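Long-range contact in endo-b-1,4-glucanase (Nasutitermes takasagoensis, PDB 1KS8), which probably hydrolyses internal beta-1,4-glucosidic linkages in cellulose and related beta-glucans, as a family 9 glycosyl hydrolase: residues G294-D299 and Q332-Y337. Numbering follows the deposited sequence.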
ATOM      1  N   GLY A 294     -21.136   1.161 -12.995  1.00 13.15           N
ATOM      2  CA  GLY A 294     -20.967   1.812 -11.706  1.00 11.83           C
ATOM      3  C   GLY A 294     -19.605   1.956 -11.058  1.00 10.92           C
ATOM      4  O   GLY A 294     -19.510   2.533  -9.975  1.00 11.16           O
ATOM      5  N   LEU A 295     -18.554   1.446 -11.687  1.00 10.45           N
ATOM      6  CA  LEU A 295     -17.225   1.561 -11.101  1.00 10.28           C
ATOM      7  C   LEU A 295     -16.631   2.951 -11.313  1.00 10.14           C
ATOM      8  O   LEU A 295     -16.664   3.480 -12.423  1.00 10.08           O
ATOM      9  CB  LEU A 295     -16.280   0.522 -11.716  1.00 10.31           C
ATOM     10  CG  LEU A 295     -14.818   0.585 -11.258  1.00 10.29           C
ATOM     11  CD1 LEU A 295     -14.716   0.087  -9.825  1.00 11.87           C
ATOM     12  CD2 LEU A 295     -13.946  -0.262 -12.179  1.00 11.89           C
ATOM     13  N   LEU A 296     -16.104   3.548 -10.249  1.00  9.50           N
ATOM     14  CA  LEU A 296     -15.460   4.853 -10.372  1.00  9.23           C
ATOM     15  C   LEU A 296     -14.278   4.657 -11.315  1.00  9.49           C
ATOM     16  O   LEU A 296     -13.465   3.759 -11.103  1.00  8.51           O
ATOM     17  CB  LEU A 296     -14.932   5.325  -9.014  1.00  9.31           C
ATOM     18  CG  LEU A 296     -15.935   5.865  -7.995  1.00  9.39           C
ATOM     19  CD1 LEU A 296     -15.258   6.012  -6.642  1.00 10.47           C
ATOM     20  CD2 LEU A 296     -16.473   7.208  -8.472  1.00 11.00           C
ATOM     21  N   TYR A 297     -14.178   5.474 -12.357  1.00  9.93           N
ATOM     22  CA  TYR A 297     -13.060   5.349 -13.288  1.00 10.20           C
ATOM     23  C   TYR A 297     -12.211   6.603 -13.158  1.00 10.86           C
ATOM     24  O   TYR A 297     -12.461   7.618 -13.812  1.00 11.63           O
ATOM     25  CB  TYR A 297     -13.554   5.174 -14.726  1.00 11.12           C
ATOM     26  CG  TYR A 297     -12.454   4.750 -15.672  1.00 11.81           C
ATOM     27  CD1 TYR A 297     -11.702   5.694 -16.375  1.00 13.41           C
ATOM     28  CD2 TYR A 297     -12.114   3.402 -15.813  1.00 12.35           C
ATOM     29  CE1 TYR A 297     -10.639   5.304 -17.190  1.00 15.13           C
ATOM     30  CE2 TYR A 297     -11.055   3.005 -16.623  1.00 14.87           C
ATOM     31  CZ  TYR A 297     -10.322   3.958 -17.306  1.00 16.12           C
ATOM     32  OH  TYR A 297      -9.263   3.558 -18.091  1.00 17.51           O
ATOM     33  N   ILE A 298     -11.203   6.511 -12.300  1.00 10.39           N
ATOM     34  CA  ILE A 298     -10.316   7.625 -12.007  1.00 10.73           C
ATOM     35  C   ILE A 298      -9.096   7.721 -12.923  1.00 11.60           C
ATOM     36  O   ILE A 298      -8.645   8.819 -13.249  1.00 12.48           O
ATOM     37  CB  ILE A 298      -9.892   7.546 -10.521  1.00 11.09           C
ATOM     38  CG1 ILE A 298     -11.134   7.742  -9.643  1.00 13.62           C
ATOM     39  CG2 ILE A 298      -8.833   8.587 -10.205  1.00 13.45           C
ATOM     40  CD1 ILE A 298     -10.951   7.353  -8.197  1.00 15.50           C
ATOM     41  N   ASP A 299      -8.570   6.575 -13.340  1.00 11.01           N
ATOM     42  CA  ASP A 299      -7.415   6.540 -14.230  1.00 11.76           C
ATOM     43  C   ASP A 299      -7.270   5.130 -14.780  1.00 10.62           C
ATOM     44  O   ASP A 299      -7.800   4.179 -14.204  1.00 10.74           O
ATOM     45  CB  ASP A 299      -6.140   6.936 -13.478  1.00 12.60           C
ATOM     46  CG  ASP A 299      -4.948   7.109 -14.402  1.00 16.67           C
ATOM     47  OD1 ASP A 299      -5.049   7.901 -15.362  1.00 18.04           O
ATOM     48  OD2 ASP A 299      -3.909   6.456 -14.170  1.00 17.36           O
ATOM     49  N   GLN A 332     -19.228   0.500  -0.357  1.00  9.05           N
ATOM     50  CA  GLN A 332     -19.512  -0.918  -0.534  1.00  9.44           C
ATOM     51  C   GLN A 332     -19.747  -1.278  -2.003  1.00  9.14           C
ATOM     52  O   GLN A 332     -19.353  -2.358  -2.446  1.00  9.39           O
ATOM     53  CB  GLN A 332     -20.731  -1.333   0.300  1.00 11.45           C
ATOM     54  CG  GLN A 332     -20.958  -2.841   0.325  1.00 12.82           C
ATOM     55  CD  GLN A 332     -22.236  -3.248   1.039  1.00 15.75           C
ATOM     56  OE1 GLN A 332     -22.454  -4.429   1.311  1.00 18.23           O
ATOM     57  NE2 GLN A 332     -23.091  -2.277   1.334  1.00 16.00           N
ATOM     58  N   THR A 333     -20.384  -0.393  -2.766  1.00  8.46           N
ATOM     59  CA  THR A 333     -20.624  -0.710  -4.172  1.00  9.61           C
ATOM     60  C   THR A 333     -19.310  -0.841  -4.938  1.00  9.37           C
ATOM     61  O   THR A 333     -19.206  -1.640  -5.867  1.00 10.08           O
ATOM     62  CB  THR A 333     -21.494   0.353  -4.890  1.00 10.33           C
ATOM     63  OG1 THR A 333     -20.784   1.595  -4.969  1.00 10.97           O
ATOM     64  CG2 THR A 333     -22.810   0.556  -4.153  1.00 10.90           C
ATOM     65  N   GLN A 334     -18.308  -0.060  -4.550  1.00  9.16           N
ATOM     66  CA  GLN A 334     -17.021  -0.113  -5.231  1.00  9.77           C
ATOM     67  C   GLN A 334     -16.290  -1.403  -4.893  1.00  9.88           C
ATOM     68  O   GLN A 334     -15.746  -2.067  -5.777  1.00  9.73           O
ATOM     69  CB  GLN A 334     -16.181   1.110  -4.858  1.00  9.65           C
ATOM     70  CG  GLN A 334     -16.853   2.415  -5.257  1.00 11.53           C
ATOM     71  CD  GLN A 334     -17.173   2.467  -6.741  1.00 10.19           C
ATOM     72  OE1 GLN A 334     -16.275   2.530  -7.576  1.00 10.03           O
ATOM     73  NE2 GLN A 334     -18.459   2.429  -7.075  1.00 12.28           N
ATOM     74  N   ILE A 335     -16.279  -1.762  -3.614  1.00  9.20           N
ATOM     75  CA  ILE A 335     -15.637  -2.999  -3.203  1.00  9.57           C
ATOM     76  C   ILE A 335     -16.396  -4.164  -3.842  1.00  9.30           C
ATOM     77  O   ILE A 335     -15.792  -5.101  -4.362  1.00  8.85           O
ATOM     78  CB  ILE A 335     -15.643  -3.147  -1.665  1.00  9.76           C
ATOM     79  CG1 ILE A 335     -14.839  -2.004  -1.030  1.00 11.53           C
ATOM     80  CG2 ILE A 335     -15.074  -4.500  -1.261  1.00 10.58           C
ATOM     81  CD1 ILE A 335     -13.398  -1.900  -1.515  1.00 19.39           C
ATOM     82  N   ASP A 336     -17.726  -4.094  -3.824  1.00  9.24           N
ATOM     83  CA  ASP A 336     -18.535  -5.154  -4.412  1.00  8.37           C
ATOM     84  C   ASP A 336     -18.311  -5.302  -5.914  1.00  9.07           C
ATOM     85  O   ASP A 336     -18.447  -6.399  -6.458  1.00  8.69           O
ATOM     86  CB  ASP A 336     -20.018  -4.926  -4.115  1.00  9.18           C
ATOM     87  CG  ASP A 336     -20.373  -5.236  -2.673  1.00 10.17           C
ATOM     88  OD1 ASP A 336     -19.496  -5.740  -1.941  1.00 10.98           O
ATOM     89  OD2 ASP A 336     -21.530  -4.982  -2.270  1.00 11.43           O
ATOM     90  N   TYR A 337     -17.981  -4.208  -6.594  1.00  8.97           N
ATOM     91  CA  TYR A 337     -17.713  -4.312  -8.020  1.00  8.93           C
ATOM     92  C   TYR A 337     -16.454  -5.162  -8.177  1.00  8.82           C
ATOM     93  O   TYR A 337     -16.411  -6.074  -9.002  1.00  9.72           O
ATOM     94  CB  TYR A 337     -17.502  -2.932  -8.655  1.00  8.98           C
ATOM     95  CG  TYR A 337     -17.230  -3.003 -10.142  1.00  9.01           C
ATOM     96  CD1 TYR A 337     -15.997  -3.447 -10.625  1.00  9.01           C
ATOM     97  CD2 TYR A 337     -18.217  -2.664 -11.071  1.00  9.38           C
ATOM     98  CE1 TYR A 337     -15.754  -3.554 -11.991  1.00  8.89           C
ATOM     99  CE2 TYR A 337     -17.984  -2.769 -12.441  1.00  9.08           C
ATOM    100  CZ  TYR A 337     -16.751  -3.215 -12.893  1.00  9.90           C
ATOM    101  OH  TYR A 337     -16.510  -3.334 -14.243  1.00 11.29           O
TER
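Gln334 reaches from helix 324-341 to the backbone around Leu295, in a loop between helices 271-286 and 303-319 of this (alpha/alpha)6 domain. Its chain bends at chi2 (-57°), and the terminal amide grips the backbone with both ends. Gln334 OE1 accepts the N-H of Leu296, 2.9 Å from Leu296 N, in a nearly straight bond whose donor lies 18° from the carbonyl plane. Gln334 NE2 gives one hydrogen to Gly294 O at 3.1 Å, an oxygen in the plane of the Gln334 amide, and another to Thr333 OG1 one residue back on the helix. Three bonds thus fix the rotation of a buried amide. The side chains of Leu296 and Gln334 cross at about a right angle, Leu296 CG 3.4 Å from Gln334 OE1. An alanine in place of Gln334 would probably leave Leu296 N and Gly294 O without these partners and open a gap beside the Leu296 side chain. Further along the helix, the Tyr337 ring lies against Leu295, whose other neighbours include Leu304 and Ala307 of helix 303-319. Tyr337 OH is hydrogen-bonded to Asp399 OD1. Leu295 CD2 meets Tyr337 CE1 at 3.8 Å, while Leu295 CB makes a CH-pi contact over the ring centre, 3.7 Å from the Tyr337 centroid.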